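Local coordinates for N-acetylneuraminic acid outer membrane channel protein NanC (Escherichia coli, PDB 2WJR) that forms a monomeric, weakly anion-selective outer membrane channel through which N-acetylneuraminic acid enters the bacterium, at residues Y112-D120 against K152-N160. The protein carries 1 engineered substitution. Residues are numbered along the deposited sequence; the frame is centred on the assembly and turned at random. Where two conformers were deposited one is given.
With PO4 (phosphate ion), chain D.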
loop_
_atom_site.group_PDB
_atom_site.type_symbol
_atom_site.label_atom_id
_atom_site.label_comp_id
_atom_site.label_asym_id
_atom_site.label_seq_id
_atom_site.Cartn_x
_atom_site.Cartn_y
_atom_site.Cartn_z
ATOM N N TYR A 112 -7.744 18.386 -4.399
ATOM C CA TYR A 112 -7.016 19.637 -4.537
ATOM C C TYR A 112 -6.301 19.647 -5.879
ATOM O O TYR A 112 -5.912 18.591 -6.397
ATOM C CB TYR A 112 -6.012 19.803 -3.405
ATOM C CG TYR A 112 -5.060 18.640 -3.225
ATOM C CD1 TYR A 112 -5.445 17.487 -2.538
ATOM C CD2 TYR A 112 -3.765 18.698 -3.728
ATOM C CE1 TYR A 112 -4.552 16.421 -2.364
ATOM C CE2 TYR A 112 -2.882 17.647 -3.570
ATOM C CZ TYR A 112 -3.274 16.520 -2.885
ATOM O OH TYR A 112 -2.372 15.504 -2.744
ATOM N N ARG A 113 -6.146 20.840 -6.432
ATOM C CA ARG A 113 -5.542 21.019 -7.752
ATOM C C ARG A 113 -4.067 21.390 -7.650
ATOM O O ARG A 113 -3.628 22.011 -6.686
ATOM C CB ARG A 113 -6.333 22.042 -8.557
ATOM C CG ARG A 113 -7.758 21.606 -8.778
ATOM C CD ARG A 113 -8.630 22.686 -9.360
ATOM N NE ARG A 113 -8.367 22.920 -10.777
ATOM C CZ ARG A 113 -8.091 24.105 -11.327
ATOM N NH1 ARG A 113 -8.018 25.212 -10.592
ATOM N NH2 ARG A 113 -7.892 24.188 -12.636
ATOM N N GLN A 114 -3.277 20.923 -8.612
ATOM C CA GLN A 114 -1.836 21.103 -8.574
ATOM C C GLN A 114 -1.348 21.443 -9.966
ATOM O O GLN A 114 -1.933 21.017 -10.967
ATOM C CB GLN A 114 -1.096 19.840 -8.104
ATOM C CG GLN A 114 -1.261 19.504 -6.625
ATOM C CD GLN A 114 -0.753 18.123 -6.284
ATOM O OE1 GLN A 114 -1.245 17.113 -6.817
ATOM N NE2 GLN A 114 0.210 18.062 -5.394
ATOM N N GLN A 115 -0.240 22.173 -10.005
ATOM C CA GLN A 115 0.373 22.532 -11.276
ATOM C C GLN A 115 0.839 21.280 -12.036
ATOM O O GLN A 115 1.633 20.468 -11.529
ATOM C CB GLN A 115 1.543 23.494 -11.077
ATOM C CG GLN A 115 2.056 24.003 -12.424
ATOM C CD GLN A 115 3.334 24.822 -12.340
ATOM O OE1 GLN A 115 3.475 25.816 -13.059
ATOM N NE2 GLN A 115 4.288 24.386 -11.524
ATOM N N ASP A 116 0.355 21.150 -13.267
ATOM C CA ASP A 116 0.766 20.048 -14.134
ATOM C C ASP A 116 2.028 20.345 -14.935
ATOM O O ASP A 116 2.651 21.402 -14.782
ATOM C CB ASP A 116 -0.413 19.552 -14.999
ATOM C CG ASP A 116 -0.719 20.424 -16.208
ATOM O OD1 ASP A 116 0.068 21.344 -16.586
ATOM O OD2 ASP A 116 -1.786 20.150 -16.797
ATOM N N LEU A 117 2.435 19.387 -15.759
ATOM C CA LEU A 117 3.713 19.487 -16.464
ATOM C C LEU A 117 3.748 20.677 -17.441
ATOM O O LEU A 117 4.824 21.155 -17.753
ATOM C CB LEU A 117 4.005 18.207 -17.230
ATOM C CG LEU A 117 4.398 17.006 -16.388
ATOM C CD1 LEU A 117 4.341 15.737 -17.252
ATOM C CD2 LEU A 117 5.766 17.209 -15.846
ATOM N N SER A 118 2.571 21.103 -17.895
ATOM C CA SER A 118 2.464 22.219 -18.837
ATOM C C SER A 118 2.335 23.565 -18.116
ATOM O O SER A 118 2.256 24.615 -18.765
ATOM C CB SER A 118 1.282 21.998 -19.773
ATOM O OG SER A 118 1.453 20.794 -20.510
ATOM N N GLY A 119 2.337 23.528 -16.785
ATOM C CA GLY A 119 2.182 24.722 -15.955
ATOM C C GLY A 119 0.742 25.112 -15.668
ATOM O O GLY A 119 0.482 26.133 -15.019
ATOM N N ASP A 120 -0.206 24.301 -16.124
ATOM C CA ASP A 120 -1.614 24.569 -15.864
ATOM C C ASP A 120 -2.079 23.872 -14.590
ATOM O O ASP A 120 -1.529 22.850 -14.164
ATOM C CB ASP A 120 -2.480 24.118 -17.034
ATOM C CG ASP A 120 -2.216 24.920 -18.290
ATOM O OD1 ASP A 120 -2.011 26.147 -18.186
ATOM O OD2 ASP A 120 -2.213 24.322 -19.384
ATOM N N LYS A 152 -0.956 7.848 -14.514
ATOM C CA LYS A 152 -1.572 9.148 -14.404
ATOM C C LYS A 152 -2.713 9.307 -15.361
ATOM O O LYS A 152 -2.613 8.939 -16.540
ATOM C CB LYS A 152 -0.538 10.253 -14.703
ATOM C CG LYS A 152 0.702 10.198 -13.864
ATOM C CD LYS A 152 0.396 10.464 -12.420
ATOM C CE LYS A 152 1.594 10.908 -11.621
ATOM N NZ LYS A 152 1.213 11.265 -10.252
ATOM N N GLN A 153 -3.803 9.887 -14.877
ATOM C CA GLN A 153 -4.913 10.204 -15.749
ATOM C C GLN A 153 -4.608 11.493 -16.557
ATOM O O GLN A 153 -4.971 11.602 -17.727
ATOM C CB GLN A 153 -6.187 10.375 -14.931
ATOM C CG GLN A 153 -7.404 10.807 -15.706
ATOM C CD GLN A 153 -8.664 10.751 -14.860
ATOM O OE1 GLN A 153 -8.715 11.308 -13.754
ATOM N NE2 GLN A 153 -9.682 10.066 -15.367
ATOM N N ASN A 154 -3.955 12.449 -15.910
ATOM C CA ASN A 154 -3.765 13.799 -16.481
ATOM C C ASN A 154 -2.285 14.084 -16.743
ATOM O O ASN A 154 -1.460 13.172 -16.694
ATOM C CB ASN A 154 -4.411 14.826 -15.550
ATOM C CG ASN A 154 -5.911 14.742 -15.555
ATOM O OD1 ASN A 154 -6.515 14.529 -16.603
ATOM N ND2 ASN A 154 -6.536 14.902 -14.382
ATOM N N ASP A 155 -1.923 15.341 -17.014
ATOM C CA ASP A 155 -0.572 15.645 -17.504
ATOM C C ASP A 155 0.433 15.816 -16.376
ATOM O O ASP A 155 0.937 16.908 -16.132
ATOM C CB ASP A 155 -0.620 16.898 -18.409
ATOM C CG ASP A 155 0.708 17.207 -19.057
ATOM O OD1 ASP A 155 1.570 16.295 -19.142
ATOM O OD2 ASP A 155 0.885 18.385 -19.490
ATOM N N TYR A 156 0.716 14.712 -15.691
ATOM C CA TYR A 156 1.667 14.657 -14.602
ATOM C C TYR A 156 2.604 13.495 -14.794
ATOM O O TYR A 156 2.382 12.649 -15.653
ATOM C CB TYR A 156 0.938 14.476 -13.275
ATOM C CG TYR A 156 0.022 15.608 -12.916
ATOM C CD1 TYR A 156 0.490 16.702 -12.197
ATOM C CD2 TYR A 156 -1.303 15.578 -13.265
ATOM C CE1 TYR A 156 -0.353 17.751 -11.863
ATOM C CE2 TYR A 156 -2.149 16.594 -12.923
ATOM C CZ TYR A 156 -1.657 17.691 -12.226
ATOM O OH TYR A 156 -2.522 18.684 -11.882
ATOM N N ARG A 157 3.646 13.437 -13.981
ATOM C CA ARG A 157 4.575 12.334 -14.065
ATOM C C ARG A 157 5.026 11.886 -12.692
ATOM O O ARG A 157 4.970 12.645 -11.738
ATOM C CB ARG A 157 5.791 12.710 -14.927
ATOM C CG ARG A 157 6.691 13.749 -14.298
ATOM C CD ARG A 157 7.910 14.029 -15.197
ATOM N NE ARG A 157 8.865 14.955 -14.603
ATOM C CZ ARG A 157 9.757 14.654 -13.659
ATOM N NH1 ARG A 157 10.597 15.593 -13.225
ATOM N NH2 ARG A 157 9.828 13.431 -13.141
ATOM N N TYR A 158 5.487 10.640 -12.624
ATOM C CA TYR A 158 6.183 10.131 -11.460
ATOM C C TYR A 158 7.654 10.522 -11.538
ATOM O O TYR A 158 8.150 11.008 -12.576
ATOM C CB TYR A 158 6.010 8.595 -11.377
ATOM C CG TYR A 158 4.569 8.229 -11.117
ATOM C CD1 TYR A 158 3.749 7.748 -12.138
ATOM C CD2 TYR A 158 3.993 8.445 -9.871
ATOM C CE1 TYR A 158 2.414 7.448 -11.917
ATOM C CE2 TYR A 158 2.644 8.149 -9.635
ATOM C CZ TYR A 158 1.855 7.657 -10.663
ATOM O OH TYR A 158 0.509 7.326 -10.474
ATOM N N ALA A 159 8.337 10.327 -10.431
ATOM C CA ALA A 159 9.734 10.707 -10.276
ATOM C C ALA A 159 10.657 9.854 -11.155
ATOM O O ALA A 159 11.873 10.084 -11.198
ATOM C CB ALA A 159 10.117 10.614 -8.810
ATOM N N ASN A 160 10.082 8.866 -11.853
ATOM C CA ASN A 160 10.840 8.060 -12.804
ATOM C C ASN A 160 10.720 8.623 -14.230
ATOM O O ASN A 160 11.092 7.965 -15.180
ATOM C CB ASN A 160 10.354 6.605 -12.771
ATOM C CG ASN A 160 8.919 6.462 -13.236
ATOM O OD1 ASN A 160 8.197 7.452 -13.420
ATOM N ND2 ASN A 160 8.483 5.215 -13.422
HETATM P P PO4 D . -9.745 19.544 -13.053
HETATM O O1 PO4 D . -10.827 20.191 -13.885
HETATM O O2 PO4 D . -10.433 18.657 -12.038
HETATM O O3 PO4 D . -8.842 18.702 -13.942
HETATM O O4 PO4 D . -8.929 20.627 -12.376
HETATM O O HOH W 1 -3.411 17.804 -16.616
HETATM O O HOH W 2 -1.266 19.661 -20.083
#
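Y156 and D155 bind one extracellular loop of the NanC β-barrel to another, gripping a β-hairpin whose type I turn runs from D116 to G119. The phenol OH of Y156 donates to the carbonyl O of Q114 at 2.6 Å, approaching from above the carbonyl plane. D155 accepts twice, through its backbone O and its carboxylate: the O receives L117 N in a nearly straight bond (2.9 Å, 173°), while, in the conformer given, S118 OG donates to D155 OD2 at 2.7 Å. With CG anti to the backbone N (chi1 -175°), the D155 carboxylate extends to the turn. D116 OD1 turns back into its own turn, accepting S118 N, an Asx turn, and D120 N from opposite faces of the carboxylate. The carboxylate oxygens D116 OD2 and D155 OD2 stand 4.2 Å apart, and a water that donates to D155 OD2 and, weakly, to D116 OD2 probably eases their repulsion. D116 CB lies over one face of the Y156 ring, offset toward its rim, a CH-pi contact 3.8 Å from the centroid. Were Y156 an alanine, Q114 O would probably lose this donor and a gap would open beneath D116 CB. Farther out, R157, salt-bridged to D199, runs its aliphatic chain across L117, with CD 3.9 Å from L117 CD2.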